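Local coordinates for glucan-binding protein C, GbpC (Streptococcus mutans UA159, PDB 5UQZ) that probably binds glucan at the cell surface and mediates both sucrose-independent and sucrose-dependent adherence, at residues Q98-D103 with L169-H174; I180-Q185 with T325-A330. One frame throughout, in Å; residues are numbered along the deposited sequence.

Contact 1 (Q98-D103 with L169-H174); sequences QQYNTD and LVNLFH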
ATOM      1  N   GLN A  98      15.680  -1.400  -9.613  1.00 19.69           N
ATOM      2  CA  GLN A  98      16.499  -0.825 -10.676  1.00 20.00           C
ATOM      3  C   GLN A  98      15.692   0.096 -11.572  1.00 16.20           C
ATOM      4  O   GLN A  98      16.232   1.087 -12.075  1.00 17.32           O
ATOM      5  CB  GLN A  98      17.141  -1.901 -11.532  1.00 25.71           C
ATOM      6  CG  GLN A  98      18.265  -2.693 -10.841  1.00 31.22           C
ATOM      7  CD  GLN A  98      19.469  -1.851 -10.328  1.00 38.47           C
ATOM      8  OE1 GLN A  98      19.616  -0.660 -10.604  1.00 38.06           O
ATOM      9  NE2 GLN A  98      20.341  -2.509  -9.577  1.00 43.37           N
ATOM     10  N   GLN A  99      14.417  -0.221 -11.819  1.00 15.22           N
ATOM     11  CA  GLN A  99      13.583   0.678 -12.608  1.00 14.55           C
ATOM     12  C   GLN A  99      13.496   2.056 -11.978  1.00 11.98           C
ATOM     13  O   GLN A  99      13.338   3.047 -12.695  1.00 13.98           O
ATOM     14  CB  GLN A  99      12.201   0.071 -12.734  1.00 17.78           C
ATOM     15  CG  GLN A  99      11.327   0.712 -13.727  1.00 24.75           C
ATOM     16  CD  GLN A  99      10.133  -0.176 -14.014  1.00 36.07           C
ATOM     17  OE1 GLN A  99      10.248  -1.418 -14.053  1.00 46.71           O
ATOM     18  NE2 GLN A  99       9.001   0.433 -14.205  1.00 41.23           N
ATOM     19  N   TYR A 100      13.572   2.138 -10.648  1.00 12.08           N
ATOM     20  CA  TYR A 100      13.515   3.415  -9.965  1.00 10.92           C
ATOM     21  C   TYR A 100      14.892   3.893  -9.540  1.00 11.70           C
ATOM     22  O   TYR A 100      14.991   4.864  -8.785  1.00 12.99           O
ATOM     23  CB  TYR A 100      12.549   3.354  -8.786  1.00 11.54           C
ATOM     24  CG  TYR A 100      11.105   3.386  -9.281  1.00 10.37           C
ATOM     25  CD1 TYR A 100      10.444   4.612  -9.474  1.00 10.84           C
ATOM     26  CD2 TYR A 100      10.441   2.213  -9.618  1.00 13.47           C
ATOM     27  CE1 TYR A 100       9.139   4.635  -9.921  1.00 11.57           C
ATOM     28  CE2 TYR A 100       9.142   2.227 -10.067  1.00 15.70           C
ATOM     29  CZ  TYR A 100       8.497   3.458 -10.259  1.00 12.83           C
ATOM     30  OH  TYR A 100       7.192   3.487 -10.681  1.00 16.25           O
ATOM     31  N   ASN A 101      15.952   3.284 -10.046  1.00 13.40           N
ATOM     32  CA  ASN A 101      17.297   3.765  -9.763  1.00 14.33           C
ATOM     33  C   ASN A 101      17.574   4.945 -10.687  1.00 13.61           C
ATOM     34  O   ASN A 101      17.917   4.770 -11.849  1.00 13.79           O
ATOM     35  CB  ASN A 101      18.312   2.652  -9.956  1.00 14.17           C
ATOM     36  CG  ASN A 101      19.708   3.114  -9.620  1.00 14.92           C
ATOM     37  OD1 ASN A 101      19.943   4.317  -9.406  1.00 15.49           O
ATOM     38  ND2 ASN A 101      20.648   2.176  -9.536  1.00 18.62           N
ATOM     39  N   THR A 102      17.396   6.170 -10.173  1.00 12.50           N
ATOM     40  CA  THR A 102      17.583   7.368 -10.988  1.00 13.24           C
ATOM     41  C   THR A 102      19.006   7.514 -11.502  1.00 13.43           C
ATOM     42  O   THR A 102      19.227   8.291 -12.447  1.00 14.55           O
ATOM     43  CB  THR A 102      17.098   8.607 -10.225  1.00 12.97           C
ATOM     44  OG1 THR A 102      17.614   8.579  -8.882  1.00 11.92           O
ATOM     45  CG2 THR A 102      15.573   8.634 -10.136  1.00 14.15           C
ATOM     46  N   ASP A 103      19.982   6.801 -10.929  1.00 13.10           N
ATOM     47  CA  ASP A 103      21.331   6.841 -11.502  1.00 14.37           C
ATOM     48  C   ASP A 103      21.365   6.237 -12.908  1.00 17.85           C
ATOM     49  O   ASP A 103      22.326   6.472 -13.656  1.00 20.09           O
ATOM     50  CB  ASP A 103      22.278   5.968 -10.677  1.00 19.36           C
ATOM     51  CG  ASP A 103      22.612   6.544  -9.312  1.00 18.93           C
ATOM     52  OD1 ASP A 103      22.285   7.698  -9.017  1.00 18.61           O
ATOM     53  OD2 ASP A 103      23.266   5.817  -8.538  1.00 20.77           O
ATOM     54  N   LEU A 169      11.511   9.601  -9.851  1.00  7.91           N
ATOM     55  CA  LEU A 169      10.793   9.063 -10.985  1.00  7.48           C
ATOM     56  C   LEU A 169       9.392   8.629 -10.544  1.00  7.33           C
ATOM     57  O   LEU A 169       9.241   7.945  -9.516  1.00  7.95           O
ATOM     58  CB  LEU A 169      11.572   7.897 -11.565  1.00  9.19           C
ATOM     59  CG  LEU A 169      11.023   7.314 -12.884  1.00 11.05           C
ATOM     60  CD1 LEU A 169      11.081   8.363 -14.003  1.00 12.48           C
ATOM     61  CD2 LEU A 169      11.794   6.051 -13.246  1.00 12.16           C
ATOM     62  N   VAL A 170       8.389   8.918 -11.372  1.00  7.44           N
ATOM     63  CA  VAL A 170       6.986   8.684 -11.047  1.00  7.28           C
ATOM     64  C   VAL A 170       6.321   7.914 -12.165  1.00  8.55           C
ATOM     65  O   VAL A 170       6.446   8.278 -13.349  1.00  8.39           O
ATOM     66  CB  VAL A 170       6.225  10.008 -10.825  1.00  8.33           C
ATOM     67  CG1 VAL A 170       4.726   9.761 -10.649  1.00  9.93           C
ATOM     68  CG2 VAL A 170       6.796  10.706  -9.604  1.00  9.86           C
ATOM     69  N   ASN A 171       5.575   6.876 -11.802  1.00  7.60           N
ATOM     70  CA  ASN A 171       4.576   6.249 -12.659  1.00  7.80           C
ATOM     71  C   ASN A 171       3.229   6.718 -12.111  1.00  7.91           C
ATOM     72  O   ASN A 171       2.862   6.381 -10.970  1.00  8.71           O
ATOM     73  CB  ASN A 171       4.730   4.739 -12.545  1.00  9.50           C
ATOM     74  CG  ASN A 171       3.872   3.973 -13.524  1.00 12.87           C
ATOM     75  OD1 ASN A 171       3.238   4.526 -14.445  1.00 17.01           O
ATOM     76  ND2 ASN A 171       3.887   2.666 -13.355  1.00 13.78           N
ATOM     77  N   LEU A 172       2.563   7.586 -12.871  1.00  7.81           N
ATOM     78  CA  LEU A 172       1.293   8.158 -12.489  1.00  7.67           C
ATOM     79  C   LEU A 172       0.190   7.365 -13.170  1.00  7.75           C
ATOM     80  O   LEU A 172       0.056   7.372 -14.406  1.00  9.02           O
ATOM     81  CB  LEU A 172       1.235   9.614 -12.941  1.00 10.60           C
ATOM     82  CG  LEU A 172      -0.068  10.349 -12.641  1.00 15.72           C
ATOM     83  CD1 LEU A 172      -0.179  10.671 -11.195  1.00 19.29           C
ATOM     84  CD2 LEU A 172      -0.128  11.687 -13.449  1.00 20.36           C
ATOM     85  N   PHE A 173      -0.644   6.692 -12.385  1.00  7.59           N
ATOM     86  CA  PHE A 173      -1.690   5.842 -12.989  1.00  7.87           C
ATOM     87  C   PHE A 173      -2.826   6.681 -13.528  1.00  7.96           C
ATOM     88  O   PHE A 173      -3.237   7.686 -12.927  1.00  7.95           O
ATOM     89  CB  PHE A 173      -2.186   4.890 -11.892  1.00  8.89           C
ATOM     90  CG  PHE A 173      -1.075   3.952 -11.429  1.00  8.76           C
ATOM     91  CD1 PHE A 173      -0.556   2.984 -12.314  1.00 10.73           C
ATOM     92  CD2 PHE A 173      -0.456   4.139 -10.192  1.00  9.26           C
ATOM     93  CE1 PHE A 173       0.483   2.169 -11.908  1.00 12.64           C
ATOM     94  CE2 PHE A 173       0.592   3.324  -9.807  1.00 12.18           C
ATOM     95  CZ  PHE A 173       1.059   2.340 -10.671  1.00 13.21           C
ATOM     96  N   HIS A 174      -3.391   6.255 -14.664  1.00  7.46           N
ATOM     97  CA  HIS A 174      -4.522   7.021 -15.190  1.00  7.02           C
ATOM     98  C   HIS A 174      -5.754   6.862 -14.306  1.00  7.54           C
ATOM     99  O   HIS A 174      -6.617   7.739 -14.319  1.00  7.76           O
ATOM    100  CB  HIS A 174      -4.804   6.698 -16.653  1.00  8.81           C
ATOM    101  CG  HIS A 174      -5.349   5.334 -16.889  1.00  8.77           C
ATOM    102  ND1 HIS A 174      -6.703   5.096 -16.913  1.00 11.70           N
ATOM    103  CD2 HIS A 174      -4.741   4.148 -17.087  1.00 10.65           C
ATOM    104  CE1 HIS A 174      -6.901   3.803 -17.127  1.00 13.52           C
ATOM    105  NE2 HIS A 174      -5.727   3.217 -17.269  1.00 13.54           N
TER
HETATM  106  O   HOH W   1       5.875   1.300 -11.648  1.00 18.85           O

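Contact 2 (I180-Q185 with T325-A330); sequences IFIGAQ and TTIWFA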
ATOM      1  N   ILE A 180      -0.000   6.990  -7.158  1.00  8.85           N
ATOM      2  CA  ILE A 180       1.327   7.169  -7.735  1.00  8.44           C
ATOM      3  C   ILE A 180       2.286   6.114  -7.196  1.00  7.40           C
ATOM      4  O   ILE A 180       2.245   5.735  -6.013  1.00  8.95           O
ATOM      5  CB  ILE A 180       1.739   8.587  -7.349  1.00 13.34           C
ATOM      6  CG1 ILE A 180       2.988   9.082  -7.919  1.00 15.89           C
ATOM      7  CG2 ILE A 180       1.928   8.794  -5.872  1.00 19.24           C
ATOM      8  CD1 ILE A 180       3.264  10.528  -7.301  1.00 21.14           C
ATOM      9  N   PHE A 181       3.207   5.709  -8.071  1.00  7.84           N
ATOM     10  CA  PHE A 181       4.350   4.882  -7.690  1.00  7.79           C
ATOM     11  C   PHE A 181       5.575   5.754  -7.908  1.00  8.14           C
ATOM     12  O   PHE A 181       5.772   6.257  -9.015  1.00 12.03           O
ATOM     13  CB  PHE A 181       4.385   3.596  -8.528  1.00 10.02           C
ATOM     14  CG  PHE A 181       5.175   2.498  -7.928  1.00 11.33           C
ATOM     15  CD1 PHE A 181       4.630   1.238  -7.844  1.00 17.98           C
ATOM     16  CD2 PHE A 181       6.486   2.690  -7.534  1.00 19.79           C
ATOM     17  CE1 PHE A 181       5.355   0.172  -7.314  1.00 22.04           C
ATOM     18  CE2 PHE A 181       7.235   1.598  -6.995  1.00 23.89           C
ATOM     19  CZ  PHE A 181       6.647   0.385  -6.859  1.00 23.49           C
ATOM     20  N   ILE A 182       6.336   6.033  -6.855  1.00  7.69           N
ATOM     21  CA  ILE A 182       7.456   6.983  -6.915  1.00  7.43           C
ATOM     22  C   ILE A 182       8.708   6.353  -6.329  1.00  7.49           C
ATOM     23  O   ILE A 182       8.642   5.540  -5.390  1.00  8.40           O
ATOM     24  CB  ILE A 182       7.047   8.308  -6.233  1.00  8.12           C
ATOM     25  CG1 ILE A 182       8.112   9.373  -6.364  1.00  8.39           C
ATOM     26  CG2 ILE A 182       6.674   8.124  -4.761  1.00  9.40           C
ATOM     27  CD1 ILE A 182       7.650  10.778  -5.986  1.00  9.29           C
ATOM     28  N   GLY A 183       9.865   6.715  -6.890  1.00  7.40           N
ATOM     29  CA  GLY A 183      11.101   6.205  -6.326  1.00  8.75           C
ATOM     30  C   GLY A 183      12.304   6.972  -6.832  1.00  8.03           C
ATOM     31  O   GLY A 183      12.222   7.751  -7.781  1.00  8.44           O
ATOM     32  N   ALA A 184      13.451   6.698  -6.202  1.00  8.46           N
ATOM     33  CA  ALA A 184      14.713   7.326  -6.583  1.00  8.54           C
ATOM     34  C   ALA A 184      15.841   6.502  -6.008  1.00  8.57           C
ATOM     35  O   ALA A 184      15.656   5.735  -5.075  1.00  9.82           O
ATOM     36  CB  ALA A 184      14.785   8.736  -6.021  1.00 10.39           C
ATOM     37  N   GLN A 185      17.054   6.719  -6.545  1.00  9.18           N
ATOM     38  CA  GLN A 185      18.229   6.152  -5.881  1.00 10.10           C
ATOM     39  C   GLN A 185      18.318   6.685  -4.453  1.00 10.04           C
ATOM     40  O   GLN A 185      17.874   7.813  -4.168  1.00  9.53           O
ATOM     41  CB  GLN A 185      19.495   6.527  -6.669  1.00 11.39           C
ATOM     42  CG  GLN A 185      20.818   6.029  -6.053  1.00 12.61           C
ATOM     43  CD  GLN A 185      20.872   4.490  -5.908  1.00 13.00           C
ATOM     44  OE1 GLN A 185      20.222   3.896  -5.030  1.00 12.85           O
ATOM     45  NE2 GLN A 185      21.732   3.845  -6.706  1.00 16.58           N
ATOM     46  N   THR A 325      14.953   3.818  -3.104  1.00  9.57           N
ATOM     47  CA  THR A 325      13.782   3.983  -2.249  1.00 10.03           C
ATOM     48  C   THR A 325      12.550   4.084  -3.133  1.00  8.54           C
ATOM     49  O   THR A 325      12.524   4.898  -4.062  1.00 10.15           O
ATOM     50  CB  THR A 325      13.912   5.278  -1.455  1.00 10.22           C
ATOM     51  OG1 THR A 325      15.062   5.166  -0.599  1.00 10.53           O
ATOM     52  CG2 THR A 325      12.710   5.538  -0.566  1.00 10.76           C
ATOM     53  N   THR A 326      11.526   3.281  -2.846  1.00  8.68           N
ATOM     54  CA  THR A 326      10.272   3.291  -3.608  1.00  8.51           C
ATOM     55  C   THR A 326       9.089   3.239  -2.673  1.00  9.59           C
ATOM     56  O   THR A 326       9.180   2.702  -1.568  1.00  9.86           O
ATOM     57  CB  THR A 326      10.200   2.081  -4.557  1.00 10.91           C
ATOM     58  OG1 THR A 326      10.274   0.868  -3.805  1.00 14.58           O
ATOM     59  CG2 THR A 326      11.340   2.098  -5.568  1.00 12.34           C
ATOM     60  N   ILE A 327       7.946   3.696  -3.174  1.00  9.26           N
ATOM     61  CA  ILE A 327       6.661   3.495  -2.521  1.00  9.06           C
ATOM     62  C   ILE A 327       5.577   3.567  -3.574  1.00  8.55           C
ATOM     63  O   ILE A 327       5.583   4.470  -4.436  1.00  8.83           O
ATOM     64  CB  ILE A 327       6.412   4.517  -1.384  1.00  8.99           C
ATOM     65  CG1 ILE A 327       5.131   4.153  -0.606  1.00 10.80           C
ATOM     66  CG2 ILE A 327       6.382   5.941  -1.872  1.00 11.06           C
ATOM     67  CD1 ILE A 327       4.878   5.087   0.645  1.00 10.92           C
ATOM     68  N   TRP A 328       4.602   2.655  -3.484  1.00  8.82           N
ATOM     69  CA  TRP A 328       3.363   2.771  -4.239  1.00  8.53           C
ATOM     70  C   TRP A 328       2.366   3.326  -3.241  1.00  7.53           C
ATOM     71  O   TRP A 328       1.883   2.598  -2.363  1.00  9.51           O
ATOM     72  CB  TRP A 328       2.893   1.434  -4.775  1.00  9.49           C
ATOM     73  CG  TRP A 328       1.647   1.528  -5.601  1.00  9.41           C
ATOM     74  CD1 TRP A 328       0.830   2.645  -5.824  1.00  9.07           C
ATOM     75  CD2 TRP A 328       1.095   0.490  -6.387  1.00 13.14           C
ATOM     76  NE1 TRP A 328      -0.219   2.309  -6.621  1.00 11.25           N
ATOM     77  CE2 TRP A 328      -0.073   1.002  -7.001  1.00 14.52           C
ATOM     78  CE3 TRP A 328       1.457  -0.846  -6.596  1.00 18.34           C
ATOM     79  CZ2 TRP A 328      -0.872   0.230  -7.841  1.00 22.43           C
ATOM     80  CZ3 TRP A 328       0.669  -1.606  -7.430  1.00 26.27           C
ATOM     81  CH2 TRP A 328      -0.488  -1.060  -8.043  1.00 26.72           C
ATOM     82  N   PHE A 329       2.117   4.638  -3.307  1.00  7.84           N
ATOM     83  CA  PHE A 329       1.185   5.249  -2.371  1.00  9.01           C
ATOM     84  C   PHE A 329      -0.135   5.406  -3.081  1.00  8.84           C
ATOM     85  O   PHE A 329      -0.217   6.125  -4.080  1.00 10.79           O
ATOM     86  CB  PHE A 329       1.685   6.631  -1.917  1.00  9.63           C
ATOM     87  CG  PHE A 329       0.755   7.255  -0.938  1.00 10.20           C
ATOM     88  CD1 PHE A 329       0.818   6.914   0.399  1.00 12.05           C
ATOM     89  CD2 PHE A 329      -0.241   8.123  -1.363  1.00 10.88           C
ATOM     90  CE1 PHE A 329      -0.119   7.439   1.304  1.00 14.51           C
ATOM     91  CE2 PHE A 329      -1.148   8.645  -0.459  1.00 12.50           C
ATOM     92  CZ  PHE A 329      -1.088   8.308   0.873  1.00 13.37           C
ATOM     93  N   ALA A 330      -1.169   4.795  -2.532  1.00  9.75           N
ATOM     94  CA  ALA A 330      -2.504   4.935  -3.057  1.00 10.96           C
ATOM     95  C   ALA A 330      -3.419   5.364  -1.927  1.00 10.76           C
ATOM     96  O   ALA A 330      -3.208   4.989  -0.762  1.00 12.49           O
ATOM     97  CB  ALA A 330      -3.027   3.667  -3.728  1.00 13.07           C
TER

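Contact 1 (Q98-D103 with L169-H174)
Tyr100 carries CG beside its backbone N and anti to the carbonyl carbon (chi1 -75°), and its ring runs out to strand 167-172. Leu169 and Asn171 each hold CG anti to their own N (chi1 -173° and -172°), and their CB atoms point toward segment 98-103. The Tyr100 side chain crosses those of Leu169 and Asn171 at about a right angle. Its ring edge meets the backbone of Leu169: CE1 of Tyr100 lies 3.3 Å from Leu169 O, which sits in the ring plane. CD1 of Tyr100 packs on Leu169 CB at 4.1 Å. At the far end, Tyr100 OH comes within 3.3 Å of Asn171 CB.

The polar tips are joined by a water. It lies 2.7 Å from Tyr100 OH, at the ring edge, and accepts from Asn171 ND2 at 3.0 Å. The direct contacts between the segments are close packing, and the polar link runs through this water.

Leu169 also reaches the helix end, where its CD2 lies 3.4 Å from Gln99 O. Thr102 adds its methyl CG2, 4.3 Å from Leu169 CB. An Asx turn shapes the loop behind: Asn101 OD1 accepts from Asp103 N at 2.9 Å, with the donor above the carbonyl plane.

Tyr100 is the first residue past helix 96-99 to leave helical geometry. The contact thus lays the end of this short helix and the following loop on strand 167-172. That strand pairs with strands 122-127 and 180-184, and the Tyr100 ring also stacks with Phe181 of the latter.

Contact 2 (I180-Q185 with T325-A330)
Phe181 of strand 180-184 lies across strand 325-329, beside Trp328. Its CB leaves the sheet on the face shared with Thr326 and Trp328, and CG is anti to the backbone N (chi1 -159°). CG is equally near Ile327 O and Trp328 CB. Along one edge of the ring, Phe181 CD1 presses on Trp328 CB at 3.5 Å, and CE1 lies near Trp328 CB and CE3. Along the other edge, Phe181 CD2 is 3.7 Å from Ile327 O. Phe181 CE2 reaches Thr326 CB at 3.9 Å, close to the ring plane. One ring face covers Ile327 C and Trp328 CA, both offset toward the rim. The Phe181 and Trp328 rings are oblique, with planes at 33°.

On the other face of the sheet, Ile182 CG2 meets Ile327 CG2 at 3.6 Å. Gly183 pairs with Thr326, and Gly183 CA lies 3.0 Å from Thr325 O.

Six backbone hydrogen bonds join the strands, two in each of the pairs Ile180-Phe329, Ile182-Ile327 and Ala184-Thr325. Strand 325-329 is the outermost strand of a four-stranded antiparallel sheet. In the beta-supersandwich, the face with Ile182 and Ile327 packs against strands 194-204 and 312-319.

Contact 1 and contact 2 meet through one sheet, with their centres about 7 Å apart. Strands 167-172 and 180-184 are neighbours in it, probably hydrogen-bonded from Asn171 N to Phe181 O at 2.9 Å and from Leu169 N to Gly183 O at 2.9 Å. Phe181 belongs to both: its ring has partners from each contact. Trp328 also meets the Phe173 ring. Beyond the strand end, Gln185 N hydrogen-bonds with Thr102 OG1 and Gln185 NE2 with Asp103 OD2. Contact 2 is nearer the calcium ion bound by Ser224, Asn226 and Glu237. The ion is about 4 Å from the Ile327 side chain but about 12 Å from that of Tyr100.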